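PDB 2PBZ: 5-formaminoimidazole-4-carboxamide-1-(Beta)-D-ribofuranosyl 5'-monophosphate synthetase, which probably joins formate to an aminoimidazole carboxamide ribotide at the expense of ATP in purine (IMP) biosynthesis, as an ATP-grasp ligase. Local coordinates for residues A[251-256]-A[268-273]; A[100-105]-A[263-268]. One frame throughout, in Å; residues are numbered along the deposited sequence.

Contact 1 (A[251-256]-A[268-273]); sequences ALHFAY and RIDGGS
His-253 reaches from its strand to the carboxylate of Asp-270, in the loop that follows the next strand, and this pair makes the polar part of the contact. His-253 NE2 donates to Asp-270 OD2 at 2.9 Å, and the oxygen is met nearly along its C-O axis. The bond is bent, with an N-H...O angle of 136°: OD2 sits out of the imidazole plane and lies nearer CE1 than CD2. Ring and carboxylate are turned perpendicular to each other. With CG anti to the backbone N (chi1 173°), Asp-270 sends its carboxylate to the strand and turns OD1 back to its own loop and to Arg-192 of strand 183-194. Gly-272 N donates to Asp-270 OD1 at 2.6 Å, on the anti side, closing an Asx turn; Arg-192 adds a salt bridge to the same oxygen. Both carboxylate oxygens are thus engaged, which fixes the rotation of the group.

The apolar part is small: Ala-251 CB rests on Asp-270 CB at 3.7 Å. Within the loop, Arg-268 NH1 turns back onto Ile-269 O at 3.0 Å, nearly in the guanidinium plane, while Arg-268 NE pairs with Glu-96. Were the carboxylate lost to an alanine here, in place of Asp-270, His-253 NE2 and Arg-192 would probably be left without their shared partner, and the Asx turn without its acceptor.

His-253 also meets the ring of Tyr-172, an ATP-binding residue, and its side chain is about 4 Å from bound ATP at nearest atoms. Strand 249-255 runs between strands 170-178 and 261-266 of an antiparallel sheet, and His-174 of strand 170-178 touches both Ala-251 and Asp-270.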
loop_
_atom_site.group_PDB
_atom_site.type_symbol
_atom_site.label_atom_id
_atom_site.label_comp_id
_atom_site.label_asym_id
_atom_site.label_seq_id
_atom_site.Cartn_x
_atom_site.Cartn_y
_atom_site.Cartn_z
ATOM N N ALA A 251 15.323 4.955 -12.133
ATOM C CA ALA A 251 15.081 5.098 -10.711
ATOM C C ALA A 251 16.347 5.303 -9.912
ATOM O O ALA A 251 17.405 4.758 -10.233
ATOM C CB ALA A 251 14.333 3.881 -10.187
ATOM N N LEU A 252 16.226 6.108 -8.869
ATOM C CA LEU A 252 17.339 6.364 -7.980
ATOM C C LEU A 252 16.998 5.616 -6.694
ATOM O O LEU A 252 15.866 5.660 -6.221
ATOM C CB LEU A 252 17.468 7.864 -7.726
ATOM C CG LEU A 252 17.660 8.696 -8.996
ATOM C CD1 LEU A 252 17.676 10.170 -8.668
ATOM C CD2 LEU A 252 18.955 8.280 -9.665
ATOM N N HIS A 253 17.963 4.892 -6.152
ATOM C CA HIS A 253 17.737 4.134 -4.931
ATOM C C HIS A 253 18.401 4.835 -3.743
ATOM O O HIS A 253 19.565 5.218 -3.802
ATOM C CB HIS A 253 18.266 2.702 -5.113
ATOM C CG HIS A 253 17.635 1.973 -6.263
ATOM N ND1 HIS A 253 18.050 0.727 -6.681
ATOM C CD2 HIS A 253 16.609 2.320 -7.078
ATOM C CE1 HIS A 253 17.310 0.337 -7.704
ATOM N NE2 HIS A 253 16.429 1.287 -7.964
ATOM N N PHE A 254 17.654 5.005 -2.661
ATOM C CA PHE A 254 18.194 5.699 -1.500
ATOM C C PHE A 254 18.006 5.021 -0.176
ATOM O O PHE A 254 17.144 4.173 -0.000
ATOM C CB PHE A 254 17.569 7.088 -1.342
ATOM C CG PHE A 254 17.941 8.057 -2.410
ATOM C CD1 PHE A 254 17.098 8.270 -3.505
ATOM C CD2 PHE A 254 19.112 8.802 -2.299
ATOM C CE1 PHE A 254 17.425 9.229 -4.472
ATOM C CE2 PHE A 254 19.445 9.761 -3.256
ATOM C CZ PHE A 254 18.604 9.976 -4.339
ATOM N N ALA A 255 18.810 5.467 0.773
ATOM C CA ALA A 255 18.763 4.993 2.138
ATOM C C ALA A 255 18.447 6.278 2.887
ATOM O O ALA A 255 19.229 7.230 2.829
ATOM C CB ALA A 255 20.115 4.457 2.559
ATOM N N TYR A 256 17.301 6.343 3.555
ATOM C CA TYR A 256 16.984 7.563 4.279
ATOM C C TYR A 256 17.423 7.462 5.743
ATOM O O TYR A 256 16.842 6.722 6.541
ATOM C CB TYR A 256 15.497 7.890 4.182
ATOM C CG TYR A 256 15.203 9.305 4.600
ATOM C CD1 TYR A 256 15.778 10.381 3.929
ATOM C CD2 TYR A 256 14.391 9.574 5.690
ATOM C CE1 TYR A 256 15.557 11.694 4.336
ATOM C CE2 TYR A 256 14.161 10.893 6.111
ATOM C CZ TYR A 256 14.752 11.952 5.425
ATOM O OH TYR A 256 14.544 13.253 5.832
ATOM N N ARG A 268 16.390 1.460 -16.202
ATOM C CA ARG A 268 15.170 1.070 -16.921
ATOM C C ARG A 268 14.014 0.971 -15.934
ATOM O O ARG A 268 14.195 1.268 -14.761
ATOM C CB ARG A 268 15.382 -0.267 -17.637
ATOM C CG ARG A 268 16.243 -1.256 -16.875
ATOM C CD ARG A 268 15.546 -1.760 -15.648
ATOM N NE ARG A 268 16.443 -2.533 -14.809
ATOM C CZ ARG A 268 16.087 -3.035 -13.639
ATOM N NH1 ARG A 268 14.855 -2.839 -13.186
ATOM N NH2 ARG A 268 16.959 -3.733 -12.923
ATOM N N ILE A 269 12.834 0.572 -16.399
ATOM C CA ILE A 269 11.681 0.448 -15.510
ATOM C C ILE A 269 12.083 -0.418 -14.328
ATOM O O ILE A 269 12.403 -1.589 -14.463
ATOM C CB ILE A 269 10.462 -0.131 -16.245
ATOM C CG1 ILE A 269 9.267 -0.170 -15.300
ATOM C CG2 ILE A 269 10.778 -1.507 -16.810
ATOM C CD1 ILE A 269 7.979 -0.425 -16.008
ATOM N N ASP A 270 12.060 0.197 -13.157
ATOM C CA ASP A 270 12.493 -0.412 -11.915
ATOM C C ASP A 270 11.852 -1.683 -11.351
ATOM O O ASP A 270 12.569 -2.583 -10.880
ATOM C CB ASP A 270 12.522 0.674 -10.843
ATOM C CG ASP A 270 12.804 0.127 -9.486
ATOM O OD1 ASP A 270 11.848 -0.370 -8.850
ATOM O OD2 ASP A 270 13.979 0.180 -9.068
ATOM N N GLY A 271 10.531 -1.780 -11.372
ATOM C CA GLY A 271 9.918 -2.975 -10.819
ATOM C C GLY A 271 9.060 -2.594 -9.626
ATOM O O GLY A 271 7.990 -3.171 -9.396
ATOM N N GLY A 272 9.546 -1.620 -8.855
ATOM C CA GLY A 272 8.791 -1.122 -7.725
ATOM C C GLY A 272 7.679 -0.291 -8.331
ATOM O O GLY A 272 6.836 0.268 -7.631
ATOM N N SER A 273 7.699 -0.199 -9.662
ATOM C CA SER A 273 6.670 0.539 -10.387
ATOM C C SER A 273 5.423 -0.322 -10.615
ATOM O O SER A 273 4.423 0.160 -11.143
ATOM C CB SER A 273 7.213 1.081 -11.722
ATOM O OG SER A 273 7.897 0.086 -12.460
#

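Contact 2 (A[100-105]-A[263-268]); sequences ELQDKA and IGIASR
A chi1 of -118°, off the usual staggered positions, followed by an extended chain beyond CG, carries the amide of Gln-102 from its helix onto the backbone of strand 261-266. Ile-265 answers with CG1 set between its backbone N and carbonyl carbon (chi1 62°), which turns this branch toward the helix. The two side chains lie alongside with their ends running opposite ways, and Gln-102 CG packs on Ile-265 CG1 at 3.7 Å.

Farther out, the amide lies against Gly-264, Gln-102 OE1 being 3.5 Å from Gly-264 CA. Gln-102 OE1 also stands 3.6 Å from Ile-263 O, and these two oxygens are merely neighbours. The other end of the amide, NE2, has a weak hydrogen bond to Glu-96 O. The contact across the segments is therefore van der Waals packing, made by one long helix side chain.

A classic beta bulge sets Ile-263 and Gly-264 together across from His-253, at the place where Ile-263 touches the bound ATP. The axes of helix segment 100-105 and strand segment 263-266 run nearly at right angles (96°) and approach to 8.8 Å. Helix 224-241 packs beside them, its Phe-234 touching both Ala-105 and Ile-265, while Arg-131 of strand 128-131 meets Gln-102 and Ile-263.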
loop_
_atom_site.group_PDB
_atom_site.type_symbol
_atom_site.label_atom_id
_atom_site.label_comp_id
_atom_site.label_asym_id
_atom_site.label_seq_id
_atom_site.Cartn_x
_atom_site.Cartn_y
_atom_site.Cartn_z
ATOM N N GLU A 100 31.413 1.058 -11.180
ATOM C CA GLU A 100 32.110 2.072 -11.963
ATOM C C GLU A 100 31.144 3.035 -12.631
ATOM O O GLU A 100 31.261 4.243 -12.475
ATOM C CB GLU A 100 32.988 1.405 -13.026
ATOM C CG GLU A 100 34.069 0.496 -12.461
ATOM C CD GLU A 100 33.523 -0.528 -11.467
ATOM O OE1 GLU A 100 32.552 -1.248 -11.794
ATOM O OE2 GLU A 100 34.073 -0.620 -10.350
ATOM N N LEU A 101 30.186 2.497 -13.373
ATOM C CA LEU A 101 29.214 3.329 -14.061
ATOM C C LEU A 101 28.247 3.996 -13.097
ATOM O O LEU A 101 27.904 5.170 -13.240
ATOM C CB LEU A 101 28.442 2.491 -15.074
ATOM C CG LEU A 101 29.292 1.903 -16.200
ATOM C CD1 LEU A 101 28.441 0.943 -17.025
ATOM C CD2 LEU A 101 29.844 3.023 -17.061
ATOM N N GLN A 102 27.803 3.232 -12.110
ATOM C CA GLN A 102 26.867 3.751 -11.129
ATOM C C GLN A 102 27.461 4.951 -10.410
ATOM O O GLN A 102 26.815 5.987 -10.289
ATOM C CB GLN A 102 26.495 2.652 -10.128
ATOM C CG GLN A 102 25.022 2.304 -10.140
ATOM C CD GLN A 102 24.645 1.287 -9.078
ATOM O OE1 GLN A 102 25.045 1.405 -7.907
ATOM N NE2 GLN A 102 23.857 0.298 -9.469
ATOM N N ASP A 103 28.699 4.813 -9.951
ATOM C CA ASP A 103 29.390 5.892 -9.245
ATOM C C ASP A 103 29.603 7.090 -10.150
ATOM O O ASP A 103 29.234 8.209 -9.798
ATOM C CB ASP A 103 30.753 5.416 -8.749
ATOM C CG ASP A 103 30.642 4.333 -7.717
ATOM O OD1 ASP A 103 31.445 3.379 -7.792
ATOM O OD2 ASP A 103 29.765 4.434 -6.834
ATOM N N LYS A 104 30.202 6.843 -11.312
ATOM C CA LYS A 104 30.493 7.888 -12.275
ATOM C C LYS A 104 29.292 8.799 -12.453
ATOM O O LYS A 104 29.392 10.012 -12.300
ATOM C CB LYS A 104 30.890 7.258 -13.601
ATOM C CG LYS A 104 31.333 8.243 -14.668
ATOM C CD LYS A 104 31.841 7.519 -15.927
ATOM C CE LYS A 104 33.077 6.647 -15.628
ATOM N NZ LYS A 104 33.687 6.005 -16.844
ATOM N N ALA A 105 28.142 8.207 -12.737
ATOM C CA ALA A 105 26.917 8.983 -12.937
ATOM C C ALA A 105 26.459 9.714 -11.676
ATOM O O ALA A 105 26.172 10.909 -11.718
ATOM C CB ALA A 105 25.796 8.065 -13.438
ATOM N N ILE A 263 22.278 4.593 -3.093
ATOM C CA ILE A 263 22.862 3.265 -3.012
ATOM C C ILE A 263 22.878 2.628 -4.393
ATOM O O ILE A 263 23.577 1.647 -4.618
ATOM C CB ILE A 263 22.070 2.335 -2.058
ATOM C CG1 ILE A 263 20.612 2.236 -2.509
ATOM C CG2 ILE A 263 22.169 2.844 -0.637
ATOM C CD1 ILE A 263 19.864 1.050 -1.911
ATOM N N GLY A 264 22.099 3.189 -5.311
ATOM C CA GLY A 264 22.053 2.660 -6.659
ATOM C C GLY A 264 21.075 3.340 -7.596
ATOM O O GLY A 264 20.500 4.374 -7.271
ATOM N N ILE A 265 20.893 2.752 -8.774
ATOM C CA ILE A 265 19.987 3.300 -9.776
ATOM C C ILE A 265 19.359 2.202 -10.618
ATOM O O ILE A 265 19.754 1.043 -10.556
ATOM C CB ILE A 265 20.718 4.252 -10.759
ATOM C CG1 ILE A 265 21.792 3.471 -11.535
ATOM C CG2 ILE A 265 21.325 5.420 -10.008
ATOM C CD1 ILE A 265 22.350 4.214 -12.736
ATOM N N ALA A 266 18.366 2.586 -11.403
ATOM C CA ALA A 266 17.696 1.660 -12.299
ATOM C C ALA A 266 17.801 2.352 -13.640
ATOM O O ALA A 266 17.301 3.459 -13.807
ATOM C CB ALA A 266 16.234 1.480 -11.905
ATOM N N SER A 267 18.473 1.723 -14.589
ATOM C CA SER A 267 18.619 2.340 -15.893
ATOM C C SER A 267 17.457 1.984 -16.799
ATOM O O SER A 267 17.522 2.197 -17.998
ATOM C CB SER A 267 19.955 1.941 -16.532
ATOM O OG SER A 267 20.122 0.533 -16.591
ATOM N N ARG A 268 16.390 1.460 -16.202
ATOM C CA ARG A 268 15.170 1.070 -16.921
ATOM C C ARG A 268 14.014 0.971 -15.934
ATOM O O ARG A 268 14.195 1.268 -14.761
ATOM C CB ARG A 268 15.382 -0.267 -17.637
ATOM C CG ARG A 268 16.243 -1.256 -16.875
ATOM C CD ARG A 268 15.546 -1.760 -15.648
ATOM N NE ARG A 268 16.443 -2.533 -14.809
ATOM C CZ ARG A 268 16.087 -3.035 -13.639
ATOM N NH1 ARG A 268 14.855 -2.839 -13.186
ATOM N NH2 ARG A 268 16.959 -3.733 -12.923
#

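The centres of contacts 1 and 2 lie about 11 Å apart, and the two meet through adjacent antiparallel strands, 249-255 and 261-266, of one five-stranded sheet. Backbone hydrogen bonds probably join them directly: Ala-251 O to Ala-266 N at 2.6 Å and His-253 N to Gly-264 O at 2.8 Å. Along the chain the order is 100-105, 251-256, 263-268, 268-273, so the contacts interlock, and Arg-268 belongs to both. Contact 1 stays within the ATP-grasp-related part, whereas contact 2 brings a helix of the Rossmann-related N-terminal part onto the strand outermost in the sheet within this chain. His-253 and Ile-263 each approach the bound nucleotide, so both contacts border the ATP site.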